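GST N-terminal domain-containing protein (Pseudomonas syringae pv. tomato, PDB 3IC8) is of unknown function but resembles the glutathione S-transferases and probably binds glutathione. Local coordinates at residues Val107-Gln112 with Glu150-Gln155; His187-Leu192 with Val210-Val215. All coordinates share one frame; numbering follows the deposited sequence.

Contact 1 of 2, residues Val107-Gln112 with Glu150-Gln155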
ATOM      1  N   VAL A 107      24.026  13.084  -2.108  1.00 23.85           N
ATOM      2  CA  VAL A 107      25.184  12.330  -1.674  1.00 23.60           C
ATOM      3  C   VAL A 107      26.083  12.974  -0.634  1.00 23.07           C
ATOM      4  O   VAL A 107      26.688  12.292   0.136  1.00 22.71           O
ATOM      5  CB  VAL A 107      25.944  11.689  -2.822  1.00 23.89           C
ATOM      6  CG1 VAL A 107      25.040  10.831  -3.579  1.00 22.48           C
ATOM      7  CG2 VAL A 107      26.526  12.691  -3.698  1.00 24.68           C
ATOM      8  N   SER A 108      26.207  14.282  -0.671  1.00 22.13           N
ATOM      9  CA  SER A 108      26.944  14.991   0.341  1.00 22.01           C
ATOM     10  C   SER A 108      26.297  14.860   1.684  1.00 21.92           C
ATOM     11  O   SER A 108      26.960  14.727   2.671  1.00 21.53           O
ATOM     12  CB  SER A 108      27.061  16.474   0.016  1.00 22.59           C
ATOM     13  OG  SER A 108      27.802  16.701  -1.134  1.00 22.56           O
ATOM     14  N   LEU A 109      24.992  14.957   1.708  1.00 21.48           N
ATOM     15  CA  LEU A 109      24.266  14.871   2.922  1.00 21.63           C
ATOM     16  C   LEU A 109      24.359  13.541   3.590  1.00 21.96           C
ATOM     17  O   LEU A 109      24.506  13.470   4.767  1.00 22.86           O
ATOM     18  CB  LEU A 109      22.811  15.140   2.641  1.00 21.69           C
ATOM     19  CG  LEU A 109      22.365  16.565   2.462  1.00 21.96           C
ATOM     20  CD1 LEU A 109      20.929  16.617   2.137  1.00 21.88           C
ATOM     21  CD2 LEU A 109      22.632  17.318   3.675  1.00 21.35           C
ATOM     22  N   VAL A 110      24.187  12.489   2.833  1.00 21.66           N
ATOM     23  CA  VAL A 110      24.257  11.157   3.342  1.00 21.91           C
ATOM     24  C   VAL A 110      25.618  10.667   3.774  1.00 22.18           C
ATOM     25  O   VAL A 110      25.772  10.094   4.828  1.00 22.85           O
ATOM     26  CB  VAL A 110      23.739  10.214   2.296  1.00 22.15           C
ATOM     27  CG1 VAL A 110      23.881   8.814   2.724  1.00 22.23           C
ATOM     28  CG2 VAL A 110      22.341  10.528   1.986  1.00 22.04           C
ATOM     29  N   PHE A 111      26.605  10.858   2.930  1.00 21.45           N
ATOM     30  CA  PHE A 111      27.898  10.294   3.185  1.00 21.07           C
ATOM     31  C   PHE A 111      28.783  11.204   3.999  1.00 21.60           C
ATOM     32  O   PHE A 111      29.801  11.622   3.564  1.00 21.65           O
ATOM     33  CB  PHE A 111      28.540   9.878   1.878  1.00 20.41           C
ATOM     34  CG  PHE A 111      27.804   8.804   1.181  1.00 18.15           C
ATOM     35  CD1 PHE A 111      27.741   7.556   1.709  1.00 15.66           C
ATOM     36  CD2 PHE A 111      27.154   9.038   0.011  1.00 14.76           C
ATOM     37  CE1 PHE A 111      27.061   6.592   1.075  1.00 14.66           C
ATOM     38  CE2 PHE A 111      26.493   8.064  -0.610  1.00 13.08           C
ATOM     39  CZ  PHE A 111      26.439   6.849  -0.078  1.00 12.32           C
ATOM     40  N   GLN A 112      28.345  11.497   5.199  1.00 22.15           N
ATOM     41  CA  GLN A 112      29.109  12.236   6.154  1.00 22.73           C
ATOM     42  C   GLN A 112      28.870  11.573   7.487  1.00 22.72           C
ATOM     43  O   GLN A 112      27.924  10.874   7.650  1.00 22.10           O
ATOM     44  CB  GLN A 112      28.736  13.711   6.159  1.00 22.72           C
ATOM     45  CG  GLN A 112      27.303  13.977   6.249  1.00 24.33           C
ATOM     46  CD  GLN A 112      26.997  15.411   6.580  1.00 28.89           C
ATOM     47  OE1 GLN A 112      27.588  15.998   7.470  1.00 31.66           O
ATOM     48  NE2 GLN A 112      26.053  15.979   5.876  1.00 28.89           N
ATOM     49  N   GLU A 150      28.036  22.498   4.316  1.00 23.27           N
ATOM     50  CA  GLU A 150      27.261  23.555   4.889  1.00 22.40           C
ATOM     51  C   GLU A 150      26.478  24.252   3.814  1.00 21.86           C
ATOM     52  O   GLU A 150      25.361  24.621   4.010  1.00 21.34           O
ATOM     53  CB  GLU A 150      28.159  24.519   5.654  1.00 21.57           C
ATOM     54  N   GLN A 151      27.091  24.445   2.674  1.00 21.80           N
ATOM     55  CA  GLN A 151      26.410  25.062   1.580  1.00 22.20           C
ATOM     56  C   GLN A 151      25.283  24.201   1.080  1.00 22.47           C
ATOM     57  O   GLN A 151      24.234  24.679   0.750  1.00 22.89           O
ATOM     58  CB  GLN A 151      27.379  25.391   0.462  1.00 22.34           C
ATOM     59  CG  GLN A 151      26.848  26.350  -0.568  1.00 23.81           C
ATOM     60  CD  GLN A 151      26.340  27.644   0.007  1.00 26.20           C
ATOM     61  OE1 GLN A 151      25.452  28.241  -0.539  1.00 27.30           O
ATOM     62  NE2 GLN A 151      26.893  28.066   1.115  1.00 26.88           N
ATOM     63  N   VAL A 152      25.526  22.915   1.013  1.00 21.72           N
ATOM     64  CA  VAL A 152      24.532  22.014   0.552  1.00 21.69           C
ATOM     65  C   VAL A 152      23.344  22.037   1.476  1.00 22.25           C
ATOM     66  O   VAL A 152      22.227  22.027   1.046  1.00 22.60           O
ATOM     67  CB  VAL A 152      25.104  20.616   0.431  1.00 21.56           C
ATOM     68  CG1 VAL A 152      24.070  19.588   0.602  1.00 20.56           C
ATOM     69  CG2 VAL A 152      25.748  20.454  -0.862  1.00 20.09           C
ATOM     70  N   LYS A 153      23.600  22.063   2.762  1.00 22.33           N
ATOM     71  CA  LYS A 153      22.546  22.048   3.740  1.00 22.65           C
ATOM     72  C   LYS A 153      21.699  23.274   3.607  1.00 22.29           C
ATOM     73  O   LYS A 153      20.508  23.231   3.727  1.00 21.92           O
ATOM     74  CB  LYS A 153      23.137  21.965   5.127  1.00 22.94           C
ATOM     75  CG  LYS A 153      23.333  20.559   5.611  1.00 24.94           C
ATOM     76  CD  LYS A 153      24.545  20.425   6.478  1.00 28.39           C
ATOM     77  CE  LYS A 153      24.228  20.730   7.899  1.00 29.33           C
ATOM     78  NZ  LYS A 153      25.319  21.487   8.539  1.00 32.41           N
ATOM     79  N   HIS A 154      22.371  24.375   3.362  1.00 22.04           N
ATOM     80  CA  HIS A 154      21.783  25.669   3.150  1.00 21.58           C
ATOM     81  C   HIS A 154      20.908  25.711   1.931  1.00 21.24           C
ATOM     82  O   HIS A 154      19.881  26.289   1.938  1.00 20.45           O
ATOM     83  CB  HIS A 154      22.941  26.629   2.993  1.00 21.99           C
ATOM     84  CG  HIS A 154      22.555  28.045   2.756  1.00 22.88           C
ATOM     85  ND1 HIS A 154      22.696  28.649   1.537  1.00 25.07           N
ATOM     86  CD2 HIS A 154      22.090  28.993   3.590  1.00 23.54           C
ATOM     87  CE1 HIS A 154      22.309  29.903   1.621  1.00 25.70           C
ATOM     88  NE2 HIS A 154      21.942  30.135   2.859  1.00 26.26           N
ATOM     89  N   GLN A 155      21.369  25.101   0.866  1.00 21.25           N
ATOM     90  CA  GLN A 155      20.623  24.987  -0.374  1.00 21.47           C
ATOM     91  C   GLN A 155      19.433  24.048  -0.465  1.00 21.47           C
ATOM     92  O   GLN A 155      18.536  24.291  -1.210  1.00 21.04           O
ATOM     93  CB  GLN A 155      21.557  24.842  -1.561  1.00 21.11           C
ATOM     94  CG  GLN A 155      22.367  26.065  -1.768  1.00 21.40           C
ATOM     95  CD  GLN A 155      23.317  25.955  -2.897  1.00 22.41           C
ATOM     96  OE1 GLN A 155      23.534  24.896  -3.419  1.00 23.72           O
ATOM     97  NE2 GLN A 155      23.877  27.060  -3.298  1.00 22.12           N
TER
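Leu109 and Val152 carry this contact, through the CG of the leucine, which lies 3.9 Å from CG1 of Val152. Its CD2 branch is 4.1 Å from the same Val152 CG1 and reaches a second target as well, resting 3.8 Å from CG of Lys153. Leu109 therefore crosses obliquely over two successive residues of the partner helix, touching a methyl group on one and an aliphatic methylene on the other. Val152 straddles in turn: with CG1 anti to its backbone N (chi1 152°), the other methyl, CG2, is directed at Ser108 and stops 4.3 Å from its CB.

No hydrogen bond spans the segments, so these apolar approaches define the contact, and 163 Å² is buried in all. The backbones stay 7.4 Å apart between the CA atoms of Ser108 and Val152. They are the C-terminal end of helix 88-110 and the beginning of helix 149-167, two successive modelled helices of the all-helical C-terminal domain of the glutathione S-transferase fold. Residues 117-147 between them are not modelled.

The Ser108 hydroxyl finds its partner in its own helix: OG bonds to Leu104 O, which turns the hydroxyl back along that helix and leaves CB to face Val152. Beyond Leu109 the helix ends in an inverse gamma turn centred on Phe111, with a weak bond of 3.0 Å from Gln112 N to Val110 O. The chain then folds Gln112 back, and its NE2 donates to Leu109 O over 3.1 Å, a bent bond (141° at the hydrogen) tilted 27° from the carbonyl plane. Further out, Met116 of the second subunit packs on Val107 and Ser108, while Leu192 of helix 180-193 touches Leu109.

Contact 2 of 2, residues His187-Leu192 with Val210-Val215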
ATOM      1  N   HIS A 187      16.024   9.053  -7.798  1.00 23.21           N
ATOM      2  CA  HIS A 187      17.251   8.403  -7.458  1.00 23.59           C
ATOM      3  C   HIS A 187      17.964   9.160  -6.378  1.00 24.30           C
ATOM      4  O   HIS A 187      18.479   8.563  -5.482  1.00 24.26           O
ATOM      5  CB  HIS A 187      18.143   8.322  -8.680  1.00 24.06           C
ATOM      6  CG  HIS A 187      19.382   7.526  -8.485  1.00 23.03           C
ATOM      7  ND1 HIS A 187      19.444   6.441  -7.654  1.00 24.78           N
ATOM      8  CD2 HIS A 187      20.603   7.643  -9.038  1.00 22.96           C
ATOM      9  CE1 HIS A 187      20.650   5.924  -7.702  1.00 23.72           C
ATOM     10  NE2 HIS A 187      21.374   6.636  -8.534  1.00 23.04           N
ATOM     11  N   THR A 188      17.985  10.480  -6.445  1.00 23.98           N
ATOM     12  CA  THR A 188      18.671  11.256  -5.429  1.00 23.38           C
ATOM     13  C   THR A 188      18.070  11.079  -4.053  1.00 23.83           C
ATOM     14  O   THR A 188      18.756  10.958  -3.097  1.00 24.43           O
ATOM     15  CB  THR A 188      18.814  12.789  -5.789  1.00 23.24           C
ATOM     16  OG1 THR A 188      17.651  13.522  -5.430  1.00 21.66           O
ATOM     17  CG2 THR A 188      19.074  12.990  -7.205  1.00 20.77           C
ATOM     18  N   LEU A 189      16.760  11.057  -3.985  1.00 23.96           N
ATOM     19  CA  LEU A 189      16.029  10.891  -2.752  1.00 24.73           C
ATOM     20  C   LEU A 189      16.206   9.534  -2.111  1.00 25.06           C
ATOM     21  O   LEU A 189      16.071   9.378  -0.942  1.00 24.65           O
ATOM     22  CB  LEU A 189      14.575  11.175  -2.978  1.00 24.66           C
ATOM     23  CG  LEU A 189      14.362  12.546  -3.546  1.00 24.67           C
ATOM     24  CD1 LEU A 189      12.954  12.869  -3.493  1.00 24.63           C
ATOM     25  CD2 LEU A 189      15.139  13.554  -2.808  1.00 24.89           C
ATOM     26  N   TRP A 190      16.483   8.553  -2.932  1.00 24.94           N
ATOM     27  CA  TRP A 190      16.659   7.199  -2.519  1.00 25.43           C
ATOM     28  C   TRP A 190      17.852   7.106  -1.583  1.00 25.68           C
ATOM     29  O   TRP A 190      17.845   6.354  -0.649  1.00 25.80           O
ATOM     30  CB  TRP A 190      16.798   6.331  -3.756  1.00 25.15           C
ATOM     31  CG  TRP A 190      17.212   4.969  -3.538  1.00 24.85           C
ATOM     32  CD1 TRP A 190      18.347   4.416  -3.930  1.00 23.92           C
ATOM     33  CD2 TRP A 190      16.469   3.955  -2.901  1.00 25.80           C
ATOM     34  NE1 TRP A 190      18.393   3.122  -3.575  1.00 25.31           N
ATOM     35  CE2 TRP A 190      17.237   2.811  -2.934  1.00 23.98           C
ATOM     36  CE3 TRP A 190      15.225   3.913  -2.290  1.00 26.60           C
ATOM     37  CZ2 TRP A 190      16.824   1.641  -2.379  1.00 25.40           C
ATOM     38  CZ3 TRP A 190      14.812   2.752  -1.750  1.00 27.00           C
ATOM     39  CH2 TRP A 190      15.605   1.627  -1.793  1.00 26.26           C
ATOM     40  N   PHE A 191      18.872   7.902  -1.840  1.00 25.82           N
ATOM     41  CA  PHE A 191      20.016   7.953  -0.964  1.00 26.05           C
ATOM     42  C   PHE A 191      19.631   8.448   0.420  1.00 25.30           C
ATOM     43  O   PHE A 191      20.060   7.908   1.392  1.00 25.29           O
ATOM     44  CB  PHE A 191      21.117   8.840  -1.551  1.00 26.24           C
ATOM     45  CG  PHE A 191      21.883   8.212  -2.660  1.00 27.32           C
ATOM     46  CD1 PHE A 191      23.008   7.487  -2.414  1.00 29.02           C
ATOM     47  CD2 PHE A 191      21.487   8.356  -3.949  1.00 28.14           C
ATOM     48  CE1 PHE A 191      23.701   6.923  -3.431  1.00 28.11           C
ATOM     49  CE2 PHE A 191      22.165   7.782  -4.952  1.00 28.53           C
ATOM     50  CZ  PHE A 191      23.272   7.068  -4.699  1.00 29.61           C
ATOM     51  N   LEU A 192      18.814   9.476   0.496  1.00 24.70           N
ATOM     52  CA  LEU A 192      18.391  10.034   1.762  1.00 24.34           C
ATOM     53  C   LEU A 192      17.569   9.091   2.608  1.00 24.05           C
ATOM     54  O   LEU A 192      17.698   9.073   3.786  1.00 24.30           O
ATOM     55  CB  LEU A 192      17.674  11.347   1.586  1.00 24.14           C
ATOM     56  CG  LEU A 192      18.380  12.660   1.265  1.00 25.22           C
ATOM     57  CD1 LEU A 192      19.755  12.835   1.754  1.00 23.44           C
ATOM     58  CD2 LEU A 192      18.260  13.008  -0.139  1.00 25.18           C
ATOM     59  N   VAL A 210       5.024  10.895  -0.836  1.00 19.54           N
ATOM     60  CA  VAL A 210       4.024  10.132  -1.530  1.00 19.23           C
ATOM     61  C   VAL A 210       4.396   9.890  -2.970  1.00 19.55           C
ATOM     62  O   VAL A 210       4.251   8.815  -3.475  1.00 19.23           O
ATOM     63  CB  VAL A 210       2.706  10.865  -1.474  1.00 19.93           C
ATOM     64  CG1 VAL A 210       1.735  10.356  -2.472  1.00 18.70           C
ATOM     65  CG2 VAL A 210       2.159  10.816  -0.125  1.00 20.34           C
ATOM     66  N   TRP A 211       4.871  10.930  -3.625  1.00 19.19           N
ATOM     67  CA  TRP A 211       5.308  10.864  -4.994  1.00 18.97           C
ATOM     68  C   TRP A 211       6.481   9.947  -5.132  1.00 19.28           C
ATOM     69  O   TRP A 211       6.589   9.225  -6.092  1.00 19.72           O
ATOM     70  CB  TRP A 211       5.673  12.255  -5.518  1.00 18.75           C
ATOM     71  CG  TRP A 211       6.522  12.221  -6.726  1.00 18.38           C
ATOM     72  CD1 TRP A 211       6.109  12.080  -7.982  1.00 18.84           C
ATOM     73  CD2 TRP A 211       7.933  12.337  -6.783  1.00 18.20           C
ATOM     74  NE1 TRP A 211       7.152  12.090  -8.825  1.00 18.99           N
ATOM     75  CE2 TRP A 211       8.294  12.252  -8.110  1.00 17.44           C
ATOM     76  CE3 TRP A 211       8.928  12.500  -5.833  1.00 17.84           C
ATOM     77  CZ2 TRP A 211       9.585  12.305  -8.513  1.00 18.47           C
ATOM     78  CZ3 TRP A 211      10.194  12.549  -6.236  1.00 17.07           C
ATOM     79  CH2 TRP A 211      10.524  12.455  -7.559  1.00 18.43           C
ATOM     80  N   LEU A 212       7.374   9.998  -4.169  1.00 18.77           N
ATOM     81  CA  LEU A 212       8.553   9.192  -4.225  1.00 18.57           C
ATOM     82  C   LEU A 212       8.240   7.707  -4.177  1.00 19.15           C
ATOM     83  O   LEU A 212       8.823   6.950  -4.886  1.00 19.07           O
ATOM     84  CB  LEU A 212       9.534   9.606  -3.144  1.00 18.13           C
ATOM     85  CG  LEU A 212      10.751   8.731  -2.975  1.00 17.16           C
ATOM     86  CD1 LEU A 212      11.596   8.717  -4.169  1.00 16.03           C
ATOM     87  CD2 LEU A 212      11.527   9.133  -1.823  1.00 14.69           C
ATOM     88  N   ASP A 213       7.305   7.317  -3.336  1.00 19.68           N
ATOM     89  CA  ASP A 213       6.894   5.935  -3.229  1.00 20.43           C
ATOM     90  C   ASP A 213       6.254   5.456  -4.490  1.00 20.57           C
ATOM     91  O   ASP A 213       6.389   4.330  -4.865  1.00 21.47           O
ATOM     92  CB  ASP A 213       6.015   5.703  -2.026  1.00 20.44           C
ATOM     93  CG  ASP A 213       6.758   5.835  -0.752  1.00 21.94           C
ATOM     94  OD1 ASP A 213       7.973   5.689  -0.773  1.00 23.38           O
ATOM     95  OD2 ASP A 213       6.147   6.107   0.279  1.00 24.88           O
ATOM     96  N   ARG A 214       5.546   6.331  -5.148  1.00 20.64           N
ATOM     97  CA  ARG A 214       4.973   6.004  -6.410  1.00 21.04           C
ATOM     98  C   ARG A 214       6.015   5.705  -7.471  1.00 20.94           C
ATOM     99  O   ARG A 214       5.890   4.780  -8.215  1.00 21.05           O
ATOM    100  CB  ARG A 214       4.132   7.181  -6.846  1.00 21.54           C
ATOM    101  CG  ARG A 214       3.025   6.876  -7.768  1.00 23.10           C
ATOM    102  CD  ARG A 214       2.418   8.125  -8.321  1.00 23.75           C
ATOM    103  NE  ARG A 214       1.426   8.648  -7.434  1.00 25.22           N
ATOM    104  CZ  ARG A 214       1.462   9.833  -6.858  1.00 26.22           C
ATOM    105  NH1 ARG A 214       2.450  10.673  -7.079  1.00 25.03           N
ATOM    106  NH2 ARG A 214       0.488  10.174  -6.052  1.00 26.01           N
ATOM    107  N   VAL A 215       7.039   6.524  -7.552  1.00 20.32           N
ATOM    108  CA  VAL A 215       8.111   6.330  -8.498  1.00 19.66           C
ATOM    109  C   VAL A 215       8.928   5.079  -8.251  1.00 20.17           C
ATOM    110  O   VAL A 215       9.341   4.436  -9.156  1.00 21.18           O
ATOM    111  CB  VAL A 215       8.994   7.556  -8.601  1.00 19.28           C
ATOM    112  CG1 VAL A 215       9.994   7.394  -9.639  1.00 18.00           C
ATOM    113  CG2 VAL A 215       8.181   8.743  -8.901  1.00 18.30           C
TER
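Trp211 NE1 bonds to Asp182 OD1, and this polar tie joins the same two helices, 206-216 and 180-193, that meet through Leu189. Asp182 stands in the first turn of helix 180-193, seven residues ahead of Leu189, so one indole is held at its N-H by that helix and touched by the helix again farther along.

The second touch is at the ring edge. Leu189 CD1 lies 3.9 Å from Trp211 CZ3, close to the indole plane and not over a face, and the two side chains cross at about a right angle. With CG anti to the backbone N (chi1 161°), the benzene side of the indole comes nearer to Leu189 than the CB direction alone would bring it. One indole face is covered from within its own helix by Val215 CG2, 3.4 Å above the plane and offset toward the rim.

Leu212 supplies the other half. Its forked end closes on a single carbon, CB of Leu189, with CD2 at 3.8 Å and CD1 at 4.0 Å. These are helices of the C-terminal domain of the glutathione S-transferase fold, with the CA atoms of Leu189 and Leu212 7.8 Å apart. Trp156 and Met160 of helix 149-167 also pack on Leu189, placing it among three helices.

All three touching residues are buried, and no hydrogen bond links the segments. Attraction across them is consistent with dispersion and the exclusion of water, while the N-H bond to Asp182 adds a directional constraint on the indole.

In the fold
Contact 1 is complete in the sequence before contact 2 begins, and their centres lie about 17 Å apart. They meet directly where the end of helix 88-110 and the turn after it pass helix 180-193: Val110 CG2 is 3.5 Å from Leu192 CD1, and Phe111 CE2 is 4.0 Å from Phe191 CD1. Helix 149-167 is a second bridge, since it supplies Val152 to contact 1 and Trp156 to Leu189 of contact 2. Toward the N-terminal, thioredoxin-like domain, Phe191 packs edge-to-face with Phe14, just ahead of helix 16-25, a region that in relatives usually borders the glutathione site.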